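Local coordinates for protein putative HTH-type transcriptional regulator YwnA (Bacillus subtilis subsp. subtilis, PDB 1XD7) that probably binds DNA as a dimeric winged-helix transcription regulator of the Rrf2 family, at residues 16-21 and 62-67; 72-77 and 121-126. One frame throughout, in Å; residues are numbered along the deposited sequence.

The two contacts of this winged helix-turn-helix chain follow one another in sequence. Their centres stand about 16 Å apart, and their nearest atoms approach to about 4 Å without touching. Contact 1 sets the end of helix 7-19 against strand 63-64, its centre about 14 Å from that of the chain. Contact 2 lies deeper, its centre about 8 Å from the same point, where the start of helix 73-80 meets the end of the long helix 98-122. The predicted DNA-binding helix-turn-helix (26-49) is bracketed in sequence by the segments of contact 1, and contact 2 follows it. Helix 7-19 serves both, Ile12 touching Leu73 of contact 2; Leu127 of helix 127-130, just after Ser126, touches Leu64.

Contact 1: 16-21 and 62-67; sequences SLISMD and ASLKKD
The two-stranded antiparallel wing of a winged helix-turn-helix domain lies here against the last turn of helix 7-19, with strand 63-64 meeting the segment 16-21. No hydrogen bond joins the two segments, and the apolar part of the contact rests on Ile18. Its CG2 branch stands anti to the backbone N and points at the strand, while CG1 stands beside that N (chi1 -71°). CG2 presses on the backbone of Ser63, 3.5 Å from Ser63 CA, tighter than an ordinary carbon-carbon contact. The same methyl meets the end of Leu64, with Ile18 CG2 4.0 Å from Leu64 CD2. Leu53 of the partner strand 53-54 touches both Ile18 and Leu64, so the pair is part of a small apolar cluster between wing and helix.

The hydroxyl of Ser19 and the carboxylate of Asp21 meet carbon atoms of the strand segment, not polar partners. Ser19 OG is hydrogen-bonded to Leu15 O one turn back in its own helix, and it passes 4.2 Å from Leu64 CD1. Backbone hydrogen bonds pair Ser63 with Thr54 and, just beyond the strand, Lys65 with Ile52. Past the helix, Asp21 turns to positive phi (44°), and its CG, anti to the backbone N, carries the carboxylate back toward the wing. There Asp21 OD1 comes to 4.0 Å from Ser63 CB.

Contact 2: 72-77 and 121-126; sequences SLLEVY and ELASKS
Leu122 O, near the end of the long helix 98-122, receives the backbone N-H of Leu74 in the first turn of helix 73-80. The bond from Leu74 N to Leu122 O is short, 2.6 Å, and moderately bent (150° at the hydrogen), with the donor well above the carbonyl plane and not along a lone pair. The CB atoms of Leu73 and Leu74 pack beside the acceptor oxygen, Leu73 CB at 3.3 Å from Leu122 O. Leu74 CB lies 3.5 Å from Leu122 CB, and Ala123 CB adds a further apolar contact to the same Leu74 CB.

The branches of Leu122 divide between two neighbours. CD2 packs against Leu73 CB, whereas CD1 sits over one face of the Tyr77 ring, with Leu122 CD1 4.1 Å from Tyr77 CG. Leu73, with CG beside its backbone N, crosses Lys125 obliquely and brings its CG to 4.0 Å from Lys125 CB.

Two N-caps flank this core. Ser72 and Glu75 form a capping box: Glu75 N donates to Ser72 OG, and a weak return bond runs from Ser72 N to Glu75 OE1. Ser126 caps the start of helix 127-130 and is also bonded to Asp129. Farther out, Val114 of the second subunit packs on Leu122 and Thr110 of that subunit on Leu73, placing the junction beside the dimer interface.

The N-terminal end of helix 73-80 thus offers an amide to a carbonyl near the end of the long helix, an encounter whose dipoles probably attract, while leucine CB atoms pack beside the acceptor.

Contact 1: 16-21 and 62-67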
loop_
_atom_site.group_PDB
_atom_site.type_symbol
_atom_site.label_atom_id
_atom_site.label_comp_id
_atom_site.label_asym_id
_atom_site.label_seq_id
_atom_site.Cartn_x
_atom_site.Cartn_y
_atom_site.Cartn_z
ATOM N N SER A 16 -4.087 18.466 11.638
ATOM C CA SER A 16 -3.191 19.617 11.655
ATOM C C SER A 16 -3.935 20.892 12.024
ATOM O O SER A 16 -3.581 21.577 12.971
ATOM C CB SER A 16 -2.537 19.800 10.293
ATOM O OG SER A 16 -1.674 18.713 10.023
ATOM N N LEU A 17 -4.983 21.199 11.275
ATOM C CA LEU A 17 -5.762 22.396 11.541
ATOM C C LEU A 17 -6.356 22.355 12.931
ATOM O O LEU A 17 -6.423 23.384 13.615
ATOM C CB LEU A 17 -6.881 22.543 10.517
ATOM C CG LEU A 17 -6.408 22.454 9.070
ATOM C CD1 LEU A 17 -7.602 22.548 8.139
ATOM C CD2 LEU A 17 -5.414 23.559 8.795
ATOM N N ILE A 18 -6.801 21.178 13.355
ATOM C CA ILE A 18 -7.382 21.086 14.680
ATOM C C ILE A 18 -6.293 21.386 15.672
ATOM O O ILE A 18 -6.572 21.863 16.765
ATOM C CB ILE A 18 -7.988 19.702 14.963
ATOM C CG1 ILE A 18 -9.251 19.528 14.125
ATOM C CG2 ILE A 18 -8.370 19.570 16.434
ATOM C CD1 ILE A 18 -10.091 18.304 14.488
ATOM N N SER A 19 -5.049 21.120 15.286
ATOM C CA SER A 19 -3.930 21.390 16.175
ATOM C C SER A 19 -4.088 22.795 16.727
ATOM O O SER A 19 -4.082 22.998 17.936
ATOM C CB SER A 19 -2.592 21.318 15.436
ATOM O OG SER A 19 -2.246 19.993 15.088
ATOM N N MET A 20 -4.241 23.759 15.823
ATOM C CA MET A 20 -4.379 25.164 16.187
ATOM C C MET A 20 -5.456 25.450 17.205
ATOM O O MET A 20 -5.461 26.506 17.838
ATOM C CB MET A 20 -4.619 25.979 14.934
ATOM C CG MET A 20 -3.430 25.914 14.030
ATOM S SD MET A 20 -3.748 26.499 12.407
ATOM C CE MET A 20 -2.426 25.625 11.554
ATOM N N ASP A 21 -6.373 24.510 17.359
ATOM C CA ASP A 21 -7.452 24.657 18.316
ATOM C C ASP A 21 -8.056 26.050 18.273
ATOM O O ASP A 21 -7.795 26.886 19.141
ATOM C CB ASP A 21 -6.930 24.354 19.715
ATOM C CG ASP A 21 -7.997 24.487 20.766
ATOM O OD1 ASP A 21 -9.128 24.004 20.520
ATOM O OD2 ASP A 21 -7.700 25.067 21.836
ATOM N N ALA A 62 -13.834 20.013 17.177
ATOM C CA ALA A 62 -13.369 19.280 18.344
ATOM C C ALA A 62 -11.912 19.627 18.573
ATOM O O ALA A 62 -11.421 20.647 18.092
ATOM C CB ALA A 62 -13.512 17.788 18.114
ATOM N N SER A 63 -11.211 18.765 19.295
ATOM C CA SER A 63 -9.809 19.012 19.549
ATOM C C SER A 63 -9.047 17.758 19.943
ATOM O O SER A 63 -9.635 16.745 20.318
ATOM C CB SER A 63 -9.676 20.089 20.621
ATOM O OG SER A 63 -10.663 19.901 21.609
ATOM N N LEU A 64 -7.725 17.842 19.852
ATOM C CA LEU A 64 -6.857 16.722 20.179
ATOM C C LEU A 64 -7.026 16.278 21.610
ATOM O O LEU A 64 -7.052 17.100 22.519
ATOM C CB LEU A 64 -5.394 17.093 19.952
ATOM C CG LEU A 64 -5.049 17.650 18.573
ATOM C CD1 LEU A 64 -3.533 17.662 18.376
ATOM C CD2 LEU A 64 -5.724 16.801 17.512
ATOM N N LYS A 65 -7.143 14.972 21.806
ATOM C CA LYS A 65 -7.280 14.447 23.149
ATOM C C LYS A 65 -5.896 14.493 23.753
ATOM O O LYS A 65 -5.742 14.638 24.960
ATOM C CB LYS A 65 -7.784 13.009 23.132
ATOM C CG LYS A 65 -8.174 12.484 24.508
ATOM C CD LYS A 65 -8.808 11.097 24.413
ATOM C CE LYS A 65 -9.517 10.709 25.703
ATOM N NZ LYS A 65 -10.696 11.584 25.973
ATOM N N LYS A 66 -4.884 14.378 22.902
ATOM C CA LYS A 66 -3.511 14.425 23.375
ATOM C C LYS A 66 -2.631 15.323 22.534
ATOM O O LYS A 66 -3.041 15.852 21.504
ATOM C CB LYS A 66 -2.888 13.025 23.415
ATOM C CG LYS A 66 -3.030 12.223 22.128
ATOM C CD LYS A 66 -2.020 11.063 22.017
ATOM C CE LYS A 66 -1.818 10.315 23.319
ATOM N NZ LYS A 66 -3.105 9.997 23.991
ATOM N N ASP A 67 -1.403 15.476 22.990
ATOM C CA ASP A 67 -0.430 16.291 22.315
ATOM C C ASP A 67 0.078 15.653 21.023
ATOM O O ASP A 67 0.373 14.459 20.977
ATOM C CB ASP A 67 0.734 16.536 23.255
ATOM C CG ASP A 67 1.749 17.465 22.672
ATOM O OD1 ASP A 67 2.390 17.095 21.666
ATOM O OD2 ASP A 67 1.897 18.579 23.218
#

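Contact 2: 72-77 and 121-126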
loop_
_atom_site.group_PDB
_atom_site.type_symbol
_atom_site.label_atom_id
_atom_site.label_comp_id
_atom_site.label_asym_id
_atom_site.label_seq_id
_atom_site.Cartn_x
_atom_site.Cartn_y
_atom_site.Cartn_z
ATOM N N SER A 72 0.946 9.115 16.797
ATOM C CA SER A 72 1.666 8.503 15.694
ATOM C C SER A 72 0.799 8.425 14.456
ATOM O O SER A 72 -0.419 8.328 14.557
ATOM C CB SER A 72 2.103 7.092 16.087
ATOM O OG SER A 72 0.965 6.297 16.370
ATOM N N LEU A 73 1.419 8.465 13.288
ATOM C CA LEU A 73 0.647 8.365 12.071
ATOM C C LEU A 73 -0.015 6.982 12.037
ATOM O O LEU A 73 -1.174 6.843 11.661
ATOM C CB LEU A 73 1.548 8.589 10.859
ATOM C CG LEU A 73 2.186 9.991 10.820
ATOM C CD1 LEU A 73 2.571 10.353 9.397
ATOM C CD2 LEU A 73 1.202 11.027 11.334
ATOM N N LEU A 74 0.714 5.961 12.462
ATOM C CA LEU A 74 0.159 4.615 12.493
ATOM C C LEU A 74 -1.124 4.666 13.320
ATOM O O LEU A 74 -2.154 4.116 12.927
ATOM C CB LEU A 74 1.180 3.650 13.115
ATOM C CG LEU A 74 0.864 2.161 13.342
ATOM C CD1 LEU A 74 0.029 2.015 14.584
ATOM C CD2 LEU A 74 0.169 1.564 12.136
ATOM N N GLU A 75 -1.061 5.360 14.453
ATOM C CA GLU A 75 -2.217 5.510 15.341
ATOM C C GLU A 75 -3.386 6.117 14.566
ATOM O O GLU A 75 -4.542 5.727 14.756
ATOM C CB GLU A 75 -1.839 6.411 16.527
ATOM C CG GLU A 75 -2.907 6.592 17.604
ATOM C CD GLU A 75 -2.328 7.163 18.906
ATOM O OE1 GLU A 75 -1.102 7.400 18.976
ATOM O OE2 GLU A 75 -3.093 7.370 19.872
ATOM N N VAL A 76 -3.078 7.069 13.688
ATOM C CA VAL A 76 -4.096 7.731 12.878
ATOM C C VAL A 76 -4.637 6.763 11.845
ATOM O O VAL A 76 -5.844 6.682 11.614
ATOM C CB VAL A 76 -3.517 8.938 12.107
ATOM C CG1 VAL A 76 -4.612 9.593 11.284
ATOM C CG2 VAL A 76 -2.899 9.929 13.066
ATOM N N TYR A 77 -3.718 6.048 11.214
ATOM C CA TYR A 77 -4.039 5.070 10.192
ATOM C C TYR A 77 -5.146 4.102 10.599
ATOM O O TYR A 77 -6.183 4.033 9.952
ATOM C CB TYR A 77 -2.788 4.277 9.844
ATOM C CG TYR A 77 -3.003 3.213 8.789
ATOM C CD1 TYR A 77 -3.258 3.555 7.460
ATOM C CD2 TYR A 77 -2.916 1.857 9.114
ATOM C CE1 TYR A 77 -3.413 2.569 6.476
ATOM C CE2 TYR A 77 -3.071 0.862 8.138
ATOM C CZ TYR A 77 -3.316 1.223 6.823
ATOM O OH TYR A 77 -3.438 0.240 5.857
ATOM N N GLU A 121 6.995 2.302 10.003
ATOM C CA GLU A 121 7.373 3.680 9.737
ATOM C C GLU A 121 6.285 4.573 10.328
ATOM O O GLU A 121 6.561 5.448 11.146
ATOM C CB GLU A 121 7.473 3.939 8.238
ATOM C CG GLU A 121 8.858 3.716 7.704
ATOM C CD GLU A 121 9.880 4.522 8.472
ATOM O OE1 GLU A 121 9.813 5.766 8.404
ATOM O OE2 GLU A 121 10.740 3.919 9.150
ATOM N N LEU A 122 5.041 4.328 9.931
ATOM C CA LEU A 122 3.918 5.120 10.417
ATOM C C LEU A 122 3.928 5.302 11.912
ATOM O O LEU A 122 3.313 6.226 12.430
ATOM C CB LEU A 122 2.598 4.472 10.039
ATOM C CG LEU A 122 2.293 4.405 8.556
ATOM C CD1 LEU A 122 1.032 3.584 8.378
ATOM C CD2 LEU A 122 2.129 5.801 7.989
ATOM N N ALA A 123 4.602 4.405 12.613
ATOM C CA ALA A 123 4.656 4.510 14.057
ATOM C C ALA A 123 5.890 5.301 14.468
ATOM O O ALA A 123 6.037 5.682 15.619
ATOM C CB ALA A 123 4.679 3.127 14.681
ATOM N N SER A 124 6.776 5.549 13.517
ATOM C CA SER A 124 7.983 6.295 13.812
ATOM C C SER A 124 7.697 7.799 13.833
ATOM O O SER A 124 8.172 8.515 14.714
ATOM C CB SER A 124 9.063 5.981 12.779
ATOM O OG SER A 124 8.688 6.435 11.491
ATOM N N LYS A 125 6.908 8.266 12.869
ATOM C CA LYS A 125 6.568 9.677 12.781
ATOM C C LYS A 125 5.446 10.025 13.740
ATOM O O LYS A 125 4.749 9.146 14.242
ATOM C CB LYS A 125 6.138 10.031 11.365
ATOM C CG LYS A 125 6.997 9.407 10.298
ATOM C CD LYS A 125 8.455 9.717 10.517
ATOM C CE LYS A 125 9.291 8.991 9.485
ATOM N NZ LYS A 125 8.812 9.305 8.112
ATOM N N SER A 126 5.291 11.319 13.993
ATOM C CA SER A 126 4.258 11.834 14.881
ATOM C C SER A 126 3.518 12.939 14.136
ATOM O O SER A 126 3.943 13.378 13.073
ATOM C CB SER A 126 4.882 12.439 16.136
ATOM O OG SER A 126 5.526 13.671 15.838
#